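Local coordinates for 2-(3-amino-3-carboxypropyl)histidine synthase (Pyrococcus horikoshii, PDB 3LZD), which catalyses the first step of diphthamide biosynthesis, transferring the 3-amino-3-carboxypropyl group of S-adenosyl-L-methionine to a histidine of elongation factor 2 by means of a [4Fe-4S] cluster, at residues E64-R67 with R68-E71; V157-T160 with A161-H165; K171-L174 with E175-F179. All blocks are in the same frame, centred on the assembly; numbering follows the deposited sequence.

In the fold
Along the chain the three contacts follow in series. Contact 1 starts helix 67-78, which joins parallel strands 57-61 and 83-87 of one five-stranded sheet, at the dimer interface. Contacts 2 and 3 share the corresponding crossover of a second sheet of the same strand order, consistent with gene triplication in this enzyme: contact 2 leaves strand 154-159, contact 3 closes helix 167-176. Centres of contacts 1 and 2 lie about 22 Å apart, of 2 and 3 about 17 Å, of 1 and 3 about 37 Å. Contacts 2 and 3 touch through Val157 and Leu174. The Ala161 side chain of contact 2 lies about 9 Å from the iron-sulfur cluster; contact 3 is peripheral, its centre about 28 Å from the chain centre.

Contact 1 (E64-R67 with R68-E71); sequences EGLR and REAE
Leu66 and Glu69 meet at the first turn of helix 67-78, where Leu66 holds the N-cap position and its isobutyl group crosses the glutamate chain at about a right angle. Methyl CD2 of Leu66 lies against the carboxylate carbon CD of Glu69 at 3.8 Å. The acid bends at chi2 (75°), which folds its carboxylate back over the start of the helix instead of letting it run outward. There OE1 of Glu69 comes to 3.2 Å from CA of Leu66, yet stays 4.3 Å from the backbone N of Leu66, so Glu69 does not close a capping box, and leucine at the N-cap has no side-chain acceptor for the other half. The first helical amides nearby would probably favour a negative charge on this group all the same.

Backbone bonds set the pitch that brings the two side chains together. Ala70 N donates to Leu66 O at 3.0 Å, and Glu71 N reaches Arg67 O in a weaker bond of 3.4 Å.

Arg67 turns its long chain away from this turn. Its bends at chi2 and chi3 lead to the loops beside the helix start, where NH1 bonds to Ser62 OG and Glu89 O, and NH2 to Gly88 O and to Lys309 O of the second subunit. Four acceptors thus fix the guanidinium group at the dimer interface, where Glu71 OE1 also forms a salt bridge with Arg298 NE of the second subunit. The helix start therefore serves both the beta-alpha-beta unit of strands 57-61 and 83-87 and the homodimer. On the buried side of the helix, beside Ser62, the methyl CB of Ala70 rests 3.5 Å from Arg67 O and 3.6 Å from Leu66 O.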
ATOM      1  N   GLU A  64       7.431  -5.217  12.353  1.00 35.41           N
ATOM      2  CA  GLU A  64       8.642  -5.893  11.898  1.00 42.42           C
ATOM      3  C   GLU A  64       9.279  -6.840  12.904  1.00 42.77           C
ATOM      4  O   GLU A  64       9.683  -7.945  12.544  1.00 50.13           O
ATOM      5  CB  GLU A  64       9.688  -4.861  11.454  1.00 44.37           C
ATOM      6  N   GLY A  65       9.370  -6.419  14.159  1.00 38.20           N
ATOM      7  CA  GLY A  65       9.995  -7.273  15.157  1.00 44.05           C
ATOM      8  C   GLY A  65       9.230  -8.483  15.678  1.00 38.88           C
ATOM      9  O   GLY A  65       9.774  -9.258  16.469  1.00 32.39           O
ATOM     10  N   LEU A  66       7.987  -8.670  15.246  1.00 32.06           N
ATOM     11  CA  LEU A  66       7.213  -9.806  15.735  1.00 36.01           C
ATOM     12  C   LEU A  66       6.631 -10.665  14.607  1.00 33.56           C
ATOM     13  O   LEU A  66       5.592 -11.302  14.774  1.00 33.50           O
ATOM     14  CB  LEU A  66       6.089  -9.298  16.655  1.00 30.07           C
ATOM     15  CG  LEU A  66       6.484  -8.541  17.940  1.00 34.08           C
ATOM     16  CD1 LEU A  66       5.256  -7.858  18.502  1.00 32.53           C
ATOM     17  CD2 LEU A  66       7.082  -9.498  18.995  1.00 25.69           C
ATOM     18  N   ARG A  67       7.308 -10.707  13.466  1.00 33.69           N
ATOM     19  CA  ARG A  67       6.811 -11.487  12.325  1.00 33.92           C
ATOM     20  C   ARG A  67       6.773 -12.989  12.600  1.00 35.82           C
ATOM     21  O   ARG A  67       5.819 -13.672  12.220  1.00 36.03           O
ATOM     22  CB  ARG A  67       7.661 -11.198  11.078  1.00 35.98           C
ATOM     23  CG  ARG A  67       7.714  -9.712  10.699  1.00 34.32           C
ATOM     24  CD  ARG A  67       6.330  -9.186  10.293  1.00 39.15           C
ATOM     25  NE  ARG A  67       6.167  -9.084   8.841  1.00 28.92           N
ATOM     26  CZ  ARG A  67       5.048  -8.687   8.235  1.00 30.14           C
ATOM     27  NH1 ARG A  67       3.975  -8.360   8.942  1.00 26.99           N
ATOM     28  NH2 ARG A  67       5.012  -8.584   6.917  1.00 32.67           N
ATOM     29  N   ARG A  68       7.799 -13.500  13.272  1.00 34.64           N
ATOM     30  CA  ARG A  68       7.866 -14.917  13.597  1.00 30.88           C
ATOM     31  C   ARG A  68       6.853 -15.249  14.707  1.00 35.74           C
ATOM     32  O   ARG A  68       6.278 -16.344  14.729  1.00 38.05           O
ATOM     33  CB  ARG A  68       9.301 -15.280  14.011  1.00 34.87           C
ATOM     34  CG  ARG A  68       9.494 -16.683  14.560  1.00 48.14           C
ATOM     35  CD  ARG A  68       9.932 -17.679  13.484  1.00 56.64           C
ATOM     36  NE  ARG A  68       9.756 -19.066  13.916  1.00 56.50           N
ATOM     37  CZ  ARG A  68      10.519 -20.080  13.513  1.00 62.05           C
ATOM     38  NH1 ARG A  68      10.284 -21.311  13.955  1.00 56.77           N
ATOM     39  NH2 ARG A  68      11.534 -19.863  12.680  1.00 57.72           N
ATOM     40  N   GLU A  69       6.622 -14.306  15.620  1.00 27.17           N
ATOM     41  CA  GLU A  69       5.669 -14.524  16.705  1.00 29.46           C
ATOM     42  C   GLU A  69       4.251 -14.612  16.130  1.00 32.19           C
ATOM     43  O   GLU A  69       3.407 -15.344  16.641  1.00 31.57           O
ATOM     44  CB  GLU A  69       5.715 -13.374  17.729  1.00 31.81           C
ATOM     45  CG  GLU A  69       6.897 -13.398  18.697  1.00 31.02           C
ATOM     46  CD  GLU A  69       8.218 -12.975  18.046  1.00 43.65           C
ATOM     47  OE1 GLU A  69       8.229 -12.616  16.838  1.00 36.99           O
ATOM     48  OE2 GLU A  69       9.251 -12.994  18.757  1.00 38.27           O
ATOM     49  N   ALA A  70       3.993 -13.836  15.084  1.00 29.91           N
ATOM     50  CA  ALA A  70       2.691 -13.843  14.437  1.00 33.72           C
ATOM     51  C   ALA A  70       2.383 -15.244  13.897  1.00 32.18           C
ATOM     52  O   ALA A  70       1.288 -15.762  14.118  1.00 33.47           O
ATOM     53  CB  ALA A  70       2.653 -12.817  13.298  1.00 28.60           C
ATOM     54  N   GLU A  71       3.342 -15.855  13.204  1.00 32.19           N
ATOM     55  CA  GLU A  71       3.138 -17.197  12.641  1.00 41.05           C
ATOM     56  C   GLU A  71       3.011 -18.311  13.695  1.00 41.83           C
ATOM     57  O   GLU A  71       2.285 -19.286  13.477  1.00 45.27           O
ATOM     58  CB  GLU A  71       4.254 -17.539  11.636  1.00 35.33           C
ATOM     59  CG  GLU A  71       4.140 -18.934  10.961  1.00 36.22           C
ATOM     60  CD  GLU A  71       2.711 -19.293  10.515  1.00 40.69           C
ATOM     61  OE1 GLU A  71       1.985 -18.404  10.022  1.00 40.46           O
ATOM     62  OE2 GLU A  71       2.313 -20.472  10.643  1.00 37.15           O
TER

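Contact 2 (V157-T160 with A161-H165); sequences VTTT and AQHIH
A backbone hydrogen bond joins His163 N to Thr160 O, 3.0 Å long and fairly straight at 158°. One residue on, Ile164 N repeats the pattern with Ala161 O at 3.2 Å, which makes two overlapping turns out of residues 160-164.

Van der Waals contacts come next, several of them to hydroxyl oxygens. Thr159 and His163 cross at about a right angle, with OG1 of Thr159 3.3 Å from CB of His163. This hydroxyl takes its hydrogen-bond partner from the adjacent strand, Ile214 O. The other branch of Thr159, CG2, meets the methyl CD1 of Ile164 at 4.0 Å, so its two branches touch successive residues of the turn.

These turns carry the chain off the C-terminal end of strand 154-159 toward helix 167-176, the strand-to-helix connection of a beta-alpha-beta crossover. That end of the sheet faces the metal site: the side chain of Ala161 lies about 9 Å from the iron-sulfur cluster, and that of Thr160 about 5 Å from a bound sulfate, probably from the crystallisation liquor.

Side-by-side packing completes the contact. Thr160 and Gln162 run in the same direction, OG1 of the first 3.5 Å from CG of the second. With chi1 at 69°, Gln162 places its CG between its own backbone N and carbonyl carbon, and this methylene also sits 3.5 Å above the plane of the His163 ring, over its centre.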
ATOM      1  N   VAL A 157       7.355  13.024  33.934  1.00 34.14           N
ATOM      2  CA  VAL A 157       7.978  11.780  33.497  1.00 36.01           C
ATOM      3  C   VAL A 157       7.199  11.139  32.358  1.00 36.88           C
ATOM      4  O   VAL A 157       5.977  10.973  32.436  1.00 37.10           O
ATOM      5  CB  VAL A 157       8.125  10.810  34.690  1.00 32.27           C
ATOM      6  CG1 VAL A 157       8.750   9.495  34.245  1.00 31.41           C
ATOM      7  CG2 VAL A 157       9.009  11.463  35.756  1.00 35.59           C
ATOM      8  N   THR A 158       7.930  10.776  31.307  1.00 33.30           N
ATOM      9  CA  THR A 158       7.362  10.196  30.095  1.00 30.51           C
ATOM     10  C   THR A 158       8.187   9.023  29.597  1.00 36.07           C
ATOM     11  O   THR A 158       9.374   8.903  29.912  1.00 32.96           O
ATOM     12  CB  THR A 158       7.345  11.226  28.940  1.00 30.81           C
ATOM     13  OG1 THR A 158       8.688  11.632  28.643  1.00 39.90           O
ATOM     14  CG2 THR A 158       6.558  12.459  29.320  1.00 29.08           C
ATOM     15  N   THR A 159       7.549   8.160  28.811  1.00 31.51           N
ATOM     16  CA  THR A 159       8.223   7.015  28.225  1.00 30.17           C
ATOM     17  C   THR A 159       7.390   6.521  27.044  1.00 33.71           C
ATOM     18  O   THR A 159       6.327   7.070  26.758  1.00 36.03           O
ATOM     19  CB  THR A 159       8.424   5.877  29.263  1.00 34.91           C
ATOM     20  OG1 THR A 159       9.305   4.893  28.715  1.00 32.74           O
ATOM     21  CG2 THR A 159       7.107   5.209  29.624  1.00 29.52           C
ATOM     22  N   THR A 160       7.889   5.514  26.342  1.00 31.64           N
ATOM     23  CA  THR A 160       7.171   4.938  25.212  1.00 31.09           C
ATOM     24  C   THR A 160       6.440   3.683  25.716  1.00 29.90           C
ATOM     25  O   THR A 160       6.708   3.185  26.811  1.00 29.30           O
ATOM     26  CB  THR A 160       8.134   4.491  24.091  1.00 35.42           C
ATOM     27  OG1 THR A 160       9.101   3.593  24.648  1.00 38.61           O
ATOM     28  CG2 THR A 160       8.842   5.684  23.452  1.00 31.37           C
ATOM     29  N   ALA A 161       5.553   3.160  24.881  1.00 29.33           N
ATOM     30  CA  ALA A 161       4.737   1.986  25.199  1.00 27.99           C
ATOM     31  C   ALA A 161       5.480   0.810  25.807  1.00 26.39           C
ATOM     32  O   ALA A 161       5.039   0.232  26.789  1.00 30.87           O
ATOM     33  CB  ALA A 161       3.997   1.526  23.923  1.00 31.90           C
ATOM     34  N   GLN A 162       6.621   0.460  25.235  1.00 28.21           N
ATOM     35  CA  GLN A 162       7.390  -0.690  25.710  1.00 32.63           C
ATOM     36  C   GLN A 162       7.940  -0.619  27.134  1.00 34.51           C
ATOM     37  O   GLN A 162       8.301  -1.660  27.707  1.00 31.04           O
ATOM     38  CB  GLN A 162       8.538  -0.980  24.738  1.00 38.47           C
ATOM     39  CG  GLN A 162       9.613   0.082  24.733  1.00 42.77           C
ATOM     40  CD  GLN A 162      10.690  -0.202  23.710  1.00 50.27           C
ATOM     41  OE1 GLN A 162      11.260  -1.290  23.681  1.00 52.86           O
ATOM     42  NE2 GLN A 162      10.977   0.779  22.868  1.00 54.26           N
ATOM     43  N   HIS A 163       8.017   0.584  27.707  1.00 31.02           N
ATOM     44  CA  HIS A 163       8.516   0.724  29.079  1.00 33.12           C
ATOM     45  C   HIS A 163       7.446   1.269  30.020  1.00 35.81           C
ATOM     46  O   HIS A 163       7.735   1.584  31.182  1.00 35.54           O
ATOM     47  CB  HIS A 163       9.727   1.669  29.116  1.00 34.58           C
ATOM     48  CG  HIS A 163      10.856   1.232  28.238  1.00 25.98           C
ATOM     49  ND1 HIS A 163      11.432  -0.015  28.335  1.00 29.34           N
ATOM     50  CD2 HIS A 163      11.492   1.864  27.227  1.00 24.50           C
ATOM     51  CE1 HIS A 163      12.371  -0.134  27.415  1.00 25.74           C
ATOM     52  NE2 HIS A 163      12.428   0.992  26.729  1.00 29.72           N
ATOM     53  N   ILE A 164       6.212   1.365  29.525  1.00 36.12           N
ATOM     54  CA  ILE A 164       5.103   1.931  30.295  1.00 33.74           C
ATOM     55  C   ILE A 164       4.804   1.241  31.623  1.00 29.74           C
ATOM     56  O   ILE A 164       4.445   1.898  32.598  1.00 38.33           O
ATOM     57  CB  ILE A 164       3.804   2.004  29.412  1.00 37.52           C
ATOM     58  CG1 ILE A 164       2.805   2.996  30.016  1.00 35.62           C
ATOM     59  CG2 ILE A 164       3.179   0.639  29.268  1.00 34.04           C
ATOM     60  CD1 ILE A 164       3.229   4.461  29.891  1.00 36.53           C
ATOM     61  N   HIS A 165       4.966  -0.076  31.673  1.00 32.47           N
ATOM     62  CA  HIS A 165       4.719  -0.814  32.901  1.00 34.70           C
ATOM     63  C   HIS A 165       5.764  -0.440  33.937  1.00 34.48           C
ATOM     64  O   HIS A 165       5.568  -0.673  35.115  1.00 39.81           O
ATOM     65  CB  HIS A 165       4.781  -2.322  32.646  1.00 37.91           C
ATOM     66  CG  HIS A 165       6.063  -2.772  32.014  1.00 40.70           C
ATOM     67  ND1 HIS A 165       6.500  -2.287  30.800  1.00 39.41           N
ATOM     68  CD2 HIS A 165       7.006  -3.652  32.430  1.00 36.29           C
ATOM     69  CE1 HIS A 165       7.656  -2.851  30.492  1.00 34.95           C
ATOM     70  NE2 HIS A 165       7.986  -3.682  31.466  1.00 37.69           N
TER

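Contact 3 (K171-L174 with E175-F179); sequences KEFL and ESEGF
Lys171 and Glu175 sit one helical turn apart, joined by Glu175 N to Lys171 O at 2.8 Å. The fully extended lysine carries CE to 3.1 Å from OE1 of Glu175, while NZ remains 4.1 Å from that oxygen, beyond a salt bridge. With an alanine here, the Glu175 carboxylate would probably lose both the nearby positive charge and the methylenes lying along it. Glu172 O next accepts Ser176 N. At Phe173 the carbonyl O takes the hydroxyl OG of Ser176 at 2.8 Å, in the carbonyl plane and on a lone pair. The phenyl ring of Phe173 receives CG of Glu177 over one face as a CH-pi contact, 4.0 Å from the centroid and 21° off the normal. The helix closes in a Schellman motif: Phe179 N reaches back to Leu174 O at 2.8 Å, Gly178 N to Glu175 O at 2.9 Å, and Gly178 has positive phi (102°). Glu177 N adds a weak bond to Leu174 O, which also lies at the edge of the Phe179 ring, in its plane. CD2 of Leu174 packs on CD1 of Phe179 at 4.1 Å, and this apolar pair lies between helices 138-143 and 145-149 and strands 154-159 and 180-182.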
ATOM      1  N   LYS A 171       8.423   6.258  39.096  1.00 37.39           N
ATOM      2  CA  LYS A 171       7.792   7.268  39.932  1.00 38.73           C
ATOM      3  C   LYS A 171       8.161   7.131  41.415  1.00 41.63           C
ATOM      4  O   LYS A 171       8.587   8.111  42.048  1.00 40.03           O
ATOM      5  CB  LYS A 171       6.274   7.221  39.774  1.00 40.71           C
ATOM      6  CG  LYS A 171       5.557   8.225  40.659  1.00 45.29           C
ATOM      7  CD  LYS A 171       4.104   8.400  40.276  1.00 47.35           C
ATOM      8  CE  LYS A 171       3.386   9.268  41.306  1.00 55.17           C
ATOM      9  NZ  LYS A 171       2.011   9.623  40.877  1.00 58.14           N
ATOM     10  N   GLU A 172       7.996   5.927  41.959  1.00 37.40           N
ATOM     11  CA  GLU A 172       8.307   5.649  43.359  1.00 42.45           C
ATOM     12  C   GLU A 172       9.761   5.994  43.670  1.00 41.21           C
ATOM     13  O   GLU A 172      10.070   6.542  44.727  1.00 40.90           O
ATOM     14  CB  GLU A 172       8.040   4.169  43.684  1.00 47.10           C
ATOM     15  CG  GLU A 172       6.568   3.834  43.909  1.00 55.67           C
ATOM     16  CD  GLU A 172       6.297   2.328  43.970  1.00 62.67           C
ATOM     17  OE1 GLU A 172       7.192   1.572  44.403  1.00 69.91           O
ATOM     18  OE2 GLU A 172       5.179   1.899  43.603  1.00 59.84           O
ATOM     19  N   PHE A 173      10.652   5.676  42.742  1.00 38.85           N
ATOM     20  CA  PHE A 173      12.051   5.969  42.937  1.00 34.19           C
ATOM     21  C   PHE A 173      12.297   7.476  42.966  1.00 37.82           C
ATOM     22  O   PHE A 173      12.878   7.999  43.914  1.00 41.14           O
ATOM     23  CB  PHE A 173      12.880   5.340  41.830  1.00 36.47           C
ATOM     24  CG  PHE A 173      14.314   5.740  41.876  1.00 43.18           C
ATOM     25  CD1 PHE A 173      15.148   5.252  42.873  1.00 39.16           C
ATOM     26  CD2 PHE A 173      14.818   6.660  40.963  1.00 41.62           C
ATOM     27  CE1 PHE A 173      16.465   5.680  42.961  1.00 39.11           C
ATOM     28  CE2 PHE A 173      16.134   7.096  41.042  1.00 42.00           C
ATOM     29  CZ  PHE A 173      16.959   6.605  42.044  1.00 47.55           C
ATOM     30  N   LEU A 174      11.848   8.184  41.934  1.00 37.79           N
ATOM     31  CA  LEU A 174      12.054   9.625  41.897  1.00 38.13           C
ATOM     32  C   LEU A 174      11.412  10.327  43.098  1.00 44.25           C
ATOM     33  O   LEU A 174      11.943  11.324  43.604  1.00 34.54           O
ATOM     34  CB  LEU A 174      11.541  10.183  40.577  1.00 35.93           C
ATOM     35  CG  LEU A 174      12.346   9.518  39.447  1.00 45.88           C
ATOM     36  CD1 LEU A 174      11.581   9.569  38.133  1.00 37.19           C
ATOM     37  CD2 LEU A 174      13.713  10.192  39.329  1.00 38.75           C
ATOM     38  N   GLU A 175      10.280   9.808  43.564  1.00 45.39           N
ATOM     39  CA  GLU A 175       9.632  10.406  44.725  1.00 47.04           C
ATOM     40  C   GLU A 175      10.443  10.091  45.974  1.00 46.01           C
ATOM     41  O   GLU A 175      10.606  10.952  46.844  1.00 38.38           O
ATOM     42  CB  GLU A 175       8.203   9.899  44.880  1.00 40.76           C
ATOM     43  CG  GLU A 175       7.226  10.643  43.984  1.00 48.93           C
ATOM     44  CD  GLU A 175       5.830  10.056  44.021  1.00 50.65           C
ATOM     45  OE1 GLU A 175       4.885  10.771  43.626  1.00 48.16           O
ATOM     46  OE2 GLU A 175       5.684   8.881  44.435  1.00 54.01           O
ATOM     47  N   SER A 176      10.963   8.867  46.053  1.00 42.67           N
ATOM     48  CA  SER A 176      11.768   8.488  47.200  1.00 46.95           C
ATOM     49  C   SER A 176      13.085   9.275  47.194  1.00 49.79           C
ATOM     50  O   SER A 176      13.836   9.249  48.168  1.00 53.75           O
ATOM     51  CB  SER A 176      12.071   6.990  47.185  1.00 39.48           C
ATOM     52  OG  SER A 176      13.220   6.723  46.406  1.00 47.79           O
ATOM     53  N   GLU A 177      13.380   9.963  46.096  1.00 45.31           N
ATOM     54  CA  GLU A 177      14.605  10.747  46.038  1.00 45.44           C
ATOM     55  C   GLU A 177      14.284  12.217  46.274  1.00 45.65           C
ATOM     56  O   GLU A 177      15.167  13.068  46.202  1.00 45.23           O
ATOM     57  CB  GLU A 177      15.298  10.590  44.682  1.00 53.05           C
ATOM     58  CG  GLU A 177      15.968   9.237  44.435  1.00 55.13           C
ATOM     59  CD  GLU A 177      17.193   8.996  45.313  1.00 59.56           C
ATOM     60  OE1 GLU A 177      17.986   9.943  45.513  1.00 57.23           O
ATOM     61  OE2 GLU A 177      17.373   7.849  45.785  1.00 55.35           O
ATOM     62  N   GLY A 178      13.014  12.516  46.534  1.00 40.40           N
ATOM     63  CA  GLY A 178      12.632  13.890  46.798  1.00 43.39           C
ATOM     64  C   GLY A 178      11.962  14.649  45.669  1.00 47.14           C
ATOM     65  O   GLY A 178      11.618  15.825  45.826  1.00 44.11           O
ATOM     66  N   PHE A 179      11.770  14.012  44.523  1.00 42.17           N
ATOM     67  CA  PHE A 179      11.120  14.722  43.437  1.00 42.13           C
ATOM     68  C   PHE A 179       9.608  14.666  43.573  1.00 38.05           C
ATOM     69  O   PHE A 179       9.062  13.786  44.237  1.00 39.13           O
ATOM     70  CB  PHE A 179      11.471  14.120  42.071  1.00 39.62           C
ATOM     71  CG  PHE A 179      12.899  14.277  41.672  1.00 37.27           C
ATOM     72  CD1 PHE A 179      13.832  13.290  41.971  1.00 38.31           C
ATOM     73  CD2 PHE A 179      13.310  15.396  40.960  1.00 37.54           C
ATOM     74  CE1 PHE A 179      15.166  13.413  41.557  1.00 37.61           C
ATOM     75  CE2 PHE A 179      14.637  15.526  40.545  1.00 33.42           C
ATOM     76  CZ  PHE A 179      15.563  14.529  40.847  1.00 37.50           C
TER